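Long-range contact in GNA33 (Neisseria gonorrhoeae FA 1090, PDB 2G6G), which probably cleaves the glycosidic bond between MurNAc and GlcNAc in peptidoglycan as a lytic transglycosylase, leaving a 1,6-anhydro bond in the MurNAc residue: residues A[16-21]-A[85-90]. Numbering follows the deposited sequence.
Sequences SVINGP and AFQTPI. Unlike the reference sequence in segment 85-90: Ile-90 (reference Val).
Gln-87 turns CG away from its own carbonyl carbon (chi1 -52°) and stays extended beyond it, which carries its amide along the 16-21 chain to Pro-21; Ile-18, with CG2 anti to its backbone N, lays that methyl 4.0 Å from Gln-87 CG. NE2 of Gln-87 donates a weak hydrogen bond to Pro-21 O (3.3 Å) and another weak one to Gln-84 OE1. The firm link is between backbones: Ile-18 N to Phe-86 O, 2.8 Å, nearly straight (169° at the hydrogen) and in the carbonyl plane. Water 1 also donates to Phe-86 O, at 3.0 Å, and weakly to Ser-16 OG, whose stronger partner is Asp-14. One carbonyl inside the type I turn 85-88 thus takes two donors. Next to it, Gln-87 CA makes a CH...O contact with Ile-18 O (3.3 Å). Two apolar side-chain pairs add to this, Ile-18 CD1 with Phe-86 CB at 4.0 Å and Val-17 CG1 with Pro-89 CD at 4.3 Å; the same Val-17 methyl also lies against the carbonyl oxygen Gln-87 O. Arg-66 joins the two segments, its NH2 bonded to Ser-16 O and weakly to Thr-88 O. The irregular N-terminal segment, ahead of strand 34-37, thus lies at the surface against the loop between helix 79-85 and helix 92-102, with helix 58-72 supplying Arg-66 and packing Leu-62 against Thr-88.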
ATOM      1  N   SER A  16       6.195 -15.612 -21.202  1.00 45.78           N
ATOM      2  CA  SER A  16       5.376 -16.521 -22.012  1.00 44.72           C
ATOM      3  C   SER A  16       4.353 -15.871 -22.947  1.00 44.09           C
ATOM      4  O   SER A  16       4.116 -14.661 -22.885  1.00 43.83           O
ATOM      5  CB  SER A  16       4.657 -17.515 -21.091  1.00 44.77           C
ATOM      6  OG  SER A  16       3.716 -16.851 -20.261  1.00 44.48           O
ATOM      7  N   VAL A  17       3.772 -16.701 -23.821  1.00 43.27           N
ATOM      8  CA  VAL A  17       2.640 -16.325 -24.683  1.00 42.79           C
ATOM      9  C   VAL A  17       1.652 -17.495 -24.874  1.00 42.07           C
ATOM     10  O   VAL A  17       2.053 -18.626 -25.198  1.00 42.03           O
ATOM     11  CB  VAL A  17       3.071 -15.813 -26.105  1.00 43.03           C
ATOM     12  CG1 VAL A  17       2.003 -14.896 -26.690  1.00 42.90           C
ATOM     13  CG2 VAL A  17       4.426 -15.093 -26.090  1.00 43.82           C
ATOM     14  N   ILE A  18       0.364 -17.200 -24.676  1.00 41.29           N
ATOM     15  CA  ILE A  18      -0.742 -18.124 -24.976  1.00 40.30           C
ATOM     16  C   ILE A  18      -1.188 -17.950 -26.448  1.00 39.78           C
ATOM     17  O   ILE A  18      -1.496 -16.839 -26.883  1.00 39.44           O
ATOM     18  CB  ILE A  18      -1.937 -17.936 -23.958  1.00 40.35           C
ATOM     19  CG1 ILE A  18      -1.606 -18.599 -22.607  1.00 40.30           C
ATOM     20  CG2 ILE A  18      -3.270 -18.461 -24.525  1.00 39.94           C
ATOM     21  CD1 ILE A  18      -2.532 -18.230 -21.450  1.00 39.95           C
ATOM     22  N   ASN A  19      -1.193 -19.036 -27.222  1.00 39.08           N
ATOM     23  CA  ASN A  19      -1.681 -18.949 -28.609  1.00 38.36           C
ATOM     24  C   ASN A  19      -3.214 -18.911 -28.711  1.00 37.35           C
ATOM     25  O   ASN A  19      -3.914 -19.264 -27.752  1.00 37.58           O
ATOM     26  CB  ASN A  19      -1.060 -20.022 -29.517  1.00 38.50           C
ATOM     27  CG  ASN A  19      -0.479 -21.194 -28.740  1.00 39.81           C
ATOM     28  OD1 ASN A  19      -1.208 -22.070 -28.267  1.00 41.35           O
ATOM     29  ND2 ASN A  19       0.848 -21.230 -28.634  1.00 40.23           N
ATOM     30  N   GLY A  20      -3.726 -18.454 -29.856  1.00 35.76           N
ATOM     31  CA  GLY A  20      -5.175 -18.378 -30.083  1.00 33.46           C
ATOM     32  C   GLY A  20      -5.678 -17.089 -30.726  1.00 31.56           C
ATOM     33  O   GLY A  20      -4.917 -16.133 -30.887  1.00 31.38           O
ATOM     34  N   PRO A  21      -6.964 -17.072 -31.132  1.00 29.95           N
ATOM     35  CA  PRO A  21      -7.574 -15.881 -31.735  1.00 28.09           C
ATOM     36  C   PRO A  21      -7.606 -14.650 -30.815  1.00 26.45           C
ATOM     37  O   PRO A  21      -8.039 -14.744 -29.665  1.00 25.67           O
ATOM     38  CB  PRO A  21      -9.001 -16.342 -32.071  1.00 28.33           C
ATOM     39  CG  PRO A  21      -9.237 -17.580 -31.233  1.00 28.91           C
ATOM     40  CD  PRO A  21      -7.898 -18.218 -31.083  1.00 29.79           C
ATOM     41  N   ALA A  85      -3.938  -9.909 -22.811  1.00 10.44           N
ATOM     42  CA  ALA A  85      -2.619  -9.628 -22.222  1.00 10.82           C
ATOM     43  C   ALA A  85      -1.726 -10.874 -22.283  1.00 11.81           C
ATOM     44  O   ALA A  85      -0.527 -10.791 -22.551  1.00 12.25           O
ATOM     45  CB  ALA A  85      -2.775  -9.188 -20.790  1.00 10.71           C
ATOM     46  N   PHE A  86      -2.308 -12.035 -22.022  1.00 12.34           N
ATOM     47  CA  PHE A  86      -1.519 -13.266 -22.031  1.00 13.69           C
ATOM     48  C   PHE A  86      -1.315 -13.872 -23.421  1.00 13.69           C
ATOM     49  O   PHE A  86      -0.554 -14.829 -23.579  1.00 15.08           O
ATOM     50  CB  PHE A  86      -2.072 -14.266 -21.020  1.00 14.08           C
ATOM     51  CG  PHE A  86      -1.776 -13.885 -19.587  1.00 14.52           C
ATOM     52  CD1 PHE A  86      -2.663 -13.105 -18.866  1.00 16.08           C
ATOM     53  CD2 PHE A  86      -0.598 -14.306 -18.971  1.00 16.41           C
ATOM     54  CE1 PHE A  86      -2.381 -12.715 -17.537  1.00 16.63           C
ATOM     55  CE2 PHE A  86      -0.307 -13.939 -17.636  1.00 17.64           C
ATOM     56  CZ  PHE A  86      -1.200 -13.148 -16.924  1.00 16.19           C
ATOM     57  N   GLN A  87      -1.957 -13.297 -24.430  1.00 13.81           N
ATOM     58  CA  GLN A  87      -1.724 -13.720 -25.823  1.00 14.40           C
ATOM     59  C   GLN A  87      -0.803 -12.744 -26.581  1.00 13.42           C
ATOM     60  O   GLN A  87      -0.603 -12.881 -27.788  1.00 13.04           O
ATOM     61  CB  GLN A  87      -3.059 -13.898 -26.566  1.00 14.25           C
ATOM     62  CG  GLN A  87      -4.073 -14.803 -25.840  1.00 15.82           C
ATOM     63  CD  GLN A  87      -5.347 -15.044 -26.641  1.00 16.96           C
ATOM     64  OE1 GLN A  87      -5.805 -16.180 -26.758  1.00 23.73           O
ATOM     65  NE2 GLN A  87      -5.914 -13.985 -27.209  1.00 20.30           N
ATOM     66  N   THR A  88      -0.254 -11.758 -25.864  1.00 12.73           N
ATOM     67  CA  THR A  88       0.608 -10.719 -26.444  1.00 12.28           C
ATOM     68  C   THR A  88       2.058 -11.004 -26.054  1.00 11.28           C
ATOM     69  O   THR A  88       2.336 -11.153 -24.872  1.00 11.82           O
ATOM     70  CB  THR A  88       0.222  -9.331 -25.896  1.00 12.97           C
ATOM     71  OG1 THR A  88      -1.186  -9.129 -26.076  1.00 15.40           O
ATOM     72  CG2 THR A  88       1.010  -8.198 -26.590  1.00 12.41           C
ATOM     73  N   PRO A  89       2.983 -11.083 -27.041  1.00 10.27           N
ATOM     74  CA  PRO A  89       4.416 -11.268 -26.759  1.00  9.32           C
ATOM     75  C   PRO A  89       5.024 -10.159 -25.890  1.00  9.12           C
ATOM     76  O   PRO A  89       4.589  -8.986 -25.969  1.00  7.50           O
ATOM     77  CB  PRO A  89       5.049 -11.260 -28.160  1.00 10.80           C
ATOM     78  CG  PRO A  89       3.937 -11.690 -29.082  1.00  9.83           C
ATOM     79  CD  PRO A  89       2.717 -11.042 -28.495  1.00  9.74           C
ATOM     80  N   ILE A  90       5.994 -10.531 -25.046  1.00  8.29           N
ATOM     81  CA  ILE A  90       6.649  -9.574 -24.151  1.00  8.20           C
ATOM     82  C   ILE A  90       7.720  -8.823 -24.965  1.00  8.38           C
ATOM     83  O   ILE A  90       8.941  -9.018 -24.823  1.00  8.95           O
ATOM     84  CB  ILE A  90       7.204 -10.229 -22.826  1.00  8.36           C
ATOM     85  CG1 ILE A  90       6.083 -10.892 -22.002  1.00  7.05           C
ATOM     86  CG2 ILE A  90       7.894  -9.171 -21.944  1.00  8.11           C
ATOM     87  CD1 ILE A  90       4.956  -9.874 -21.497  1.00  4.07           C
TER
HETATM   88  O   HOH W   1       0.648 -16.619 -21.487  1.00 17.51           O